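Local coordinates for protein ribosomal RNA small subunit methyltransferase E (Legionella pneumophila, PDB 5O95) that binds S-adenosyl-L-methionine and, as a member of the RsmE family, probably methylates the N3 position of a uridine in 16S rRNA, at residues G92-M97 against L225-A230. Residues are numbered along the deposited sequence; the frame is centred on the assembly and turned at random.
Sequences GERMEM and LRTETA
R94 lays its aliphatic stem over one carboxylate oxygen of E228. R94 CG comes 3.6 Å from E228 OE1. The R94 chain runs extended from CG to NE. R94 NE stays 4.0 Å from E228 OE1, too far for a salt bridge, and the guanidinium and carboxylate planes stand 86° apart. One water joins the polar ends instead. It lies in the guanidinium plane of R94, at the edge, and accepts from R94 NE at 2.7 Å. It also accepts from R226 NH1 at 2.9 Å. It then donates to E228 OE1. R94 NH1 and R226 NH1 come within 3.9 Å of each other, with like charges. R94 NH2 hydrogen-bonds to K91 O. On the next helical turn M97 crosses E228 at about a right angle. M97 SD touches E228 CG at 3.6 Å, and M97 CE packs on E228 CB. E228 places CG between its backbone N and carbonyl carbon (chi1 74°) and bends at chi2, which lets CB and CG meet M97 while OE1 lies against the R94 stem. E228 OE2 forms a salt bridge with K101 of the second subunit, whose M97 packs on M97 here. The contact joins the first turns of helices 94-104 and 227-242 in the SPOUT-type methyltransferase domain, at the dimer interface. Segment 225-230 carries L225 and T227, which bind S-adenosyl-L-methionine in this protein; none is bound to this chain. The buried E228 carboxylate thus serves a lysine across the dimer and, through the water, R226, with R94 nearby. Its negative charge would probably offset the repulsion between the two guanidinium groups.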
loop_
_atom_site.group_PDB
_atom_site.type_symbol
_atom_site.label_atom_id
_atom_site.label_comp_id
_atom_site.label_asym_id
_atom_site.label_seq_id
_atom_site.Cartn_x
_atom_site.Cartn_y
_atom_site.Cartn_z
ATOM N N GLY B 92 11.670 -0.476 12.370
ATOM C CA GLY B 92 12.011 0.051 11.061
ATOM C C GLY B 92 11.248 1.333 10.753
ATOM O O GLY B 92 10.925 2.132 11.641
ATOM N N GLU B 93 10.918 1.513 9.472
ATOM C CA GLU B 93 10.259 2.727 9.002
ATOM C C GLU B 93 8.854 2.444 8.470
ATOM O O GLU B 93 8.323 3.177 7.630
ATOM C CB GLU B 93 11.128 3.471 7.992
ATOM C CG GLU B 93 12.364 4.103 8.620
ATOM C CD GLU B 93 13.008 5.145 7.725
ATOM O OE1 GLU B 93 12.942 4.996 6.486
ATOM O OE2 GLU B 93 13.572 6.121 8.260
ATOM N N ARG B 94 8.216 1.400 8.996
ATOM C CA ARG B 94 6.864 1.063 8.560
ATOM C C ARG B 94 5.879 2.179 8.885
ATOM O O ARG B 94 4.969 2.467 8.093
ATOM C CB ARG B 94 6.441 -0.261 9.209
ATOM C CG ARG B 94 7.258 -1.452 8.748
ATOM C CD ARG B 94 7.215 -2.580 9.764
ATOM N NE ARG B 94 7.867 -3.797 9.270
ATOM C CZ ARG B 94 9.181 -3.993 9.268
ATOM N NH1 ARG B 94 9.683 -5.129 8.796
ATOM N NH2 ARG B 94 9.995 -3.051 9.733
ATOM N N MET B 95 6.066 2.859 10.024
ATOM C CA MET B 95 5.117 3.905 10.383
ATOM C C MET B 95 5.197 5.060 9.408
ATOM O O MET B 95 4.173 5.666 9.074
ATOM C CB MET B 95 5.383 4.416 11.792
ATOM C CG MET B 95 4.316 5.364 12.306
ATOM S SD MET B 95 2.689 4.589 12.482
ATOM C CE MET B 95 2.697 4.278 14.254
ATOM N N GLU B 96 6.400 5.358 8.914
ATOM C CA GLU B 96 6.530 6.468 7.969
ATOM C C GLU B 96 5.733 6.183 6.705
ATOM O O GLU B 96 5.092 7.077 6.144
ATOM C CB GLU B 96 8.008 6.693 7.655
ATOM C CG GLU B 96 8.816 7.387 8.787
ATOM C CD GLU B 96 9.044 6.571 10.064
ATOM O OE1 GLU B 96 8.885 5.331 10.074
ATOM O OE2 GLU B 96 9.426 7.191 11.083
ATOM N N MET B 97 5.719 4.932 6.268
ATOM C CA MET B 97 4.915 4.552 5.113
ATOM C C MET B 97 3.431 4.694 5.417
ATOM O O MET B 97 2.670 5.235 4.596
ATOM C CB MET B 97 5.273 3.106 4.742
ATOM C CG MET B 97 5.016 2.754 3.307
ATOM S SD MET B 97 4.028 1.271 3.251
ATOM C CE MET B 97 2.527 1.911 3.949
ATOM N N LEU B 225 -1.248 -10.153 6.240
ATOM C CA LEU B 225 -0.719 -8.922 5.698
ATOM C C LEU B 225 0.310 -8.338 6.647
ATOM O O LEU B 225 0.144 -8.388 7.865
ATOM C CB LEU B 225 -1.861 -7.926 5.517
ATOM C CG LEU B 225 -3.008 -8.375 4.601
ATOM C CD1 LEU B 225 -4.047 -7.273 4.544
ATOM C CD2 LEU B 225 -2.512 -8.705 3.204
ATOM N N ARG B 226 1.388 -7.809 6.085
ATOM C CA ARG B 226 2.246 -6.933 6.875
ATOM C C ARG B 226 1.432 -5.786 7.478
ATOM O O ARG B 226 0.408 -5.371 6.929
ATOM C CB ARG B 226 3.379 -6.405 5.997
ATOM C CG ARG B 226 4.392 -7.448 5.648
ATOM C CD ARG B 226 5.452 -6.892 4.707
ATOM N NE ARG B 226 6.504 -7.880 4.477
ATOM C CZ ARG B 226 7.499 -8.126 5.326
ATOM N NH1 ARG B 226 7.577 -7.459 6.473
ATOM N NH2 ARG B 226 8.408 -9.047 5.035
ATOM N N THR B 227 1.880 -5.273 8.628
ATOM C CA THR B 227 1.098 -4.251 9.322
ATOM C C THR B 227 0.878 -3.017 8.456
ATOM O O THR B 227 -0.222 -2.459 8.444
ATOM C CB THR B 227 1.736 -3.877 10.660
ATOM O OG1 THR B 227 3.148 -3.695 10.491
ATOM C CG2 THR B 227 1.463 -4.970 11.680
ATOM N N GLU B 228 1.899 -2.598 7.701
ATOM C CA GLU B 228 1.724 -1.422 6.861
ATOM C C GLU B 228 0.814 -1.725 5.689
ATOM O O GLU B 228 0.025 -0.867 5.286
ATOM C CB GLU B 228 3.071 -0.845 6.404
ATOM C CG GLU B 228 3.814 -1.622 5.330
ATOM C CD GLU B 228 4.655 -2.771 5.870
ATOM O OE1 GLU B 228 4.544 -3.102 7.065
ATOM O OE2 GLU B 228 5.437 -3.341 5.083
ATOM N N THR B 229 0.864 -2.951 5.161
ATOM C CA THR B 229 -0.083 -3.300 4.111
ATOM C C THR B 229 -1.495 -3.303 4.660
ATOM O O THR B 229 -2.427 -2.829 4.001
ATOM C CB THR B 229 0.250 -4.695 3.589
ATOM O OG1 THR B 229 1.621 -4.748 3.203
ATOM C CG2 THR B 229 -0.622 -5.009 2.356
ATOM N N ALA B 230 -1.673 -3.859 5.855
ATOM C CA ALA B 230 -2.985 -3.962 6.470
ATOM C C ALA B 230 -3.625 -2.597 6.643
ATOM O O ALA B 230 -4.820 -2.441 6.397
ATOM C CB ALA B 230 -2.885 -4.657 7.827
HETATM O O HOH W 1 6.163 -5.387 7.902
#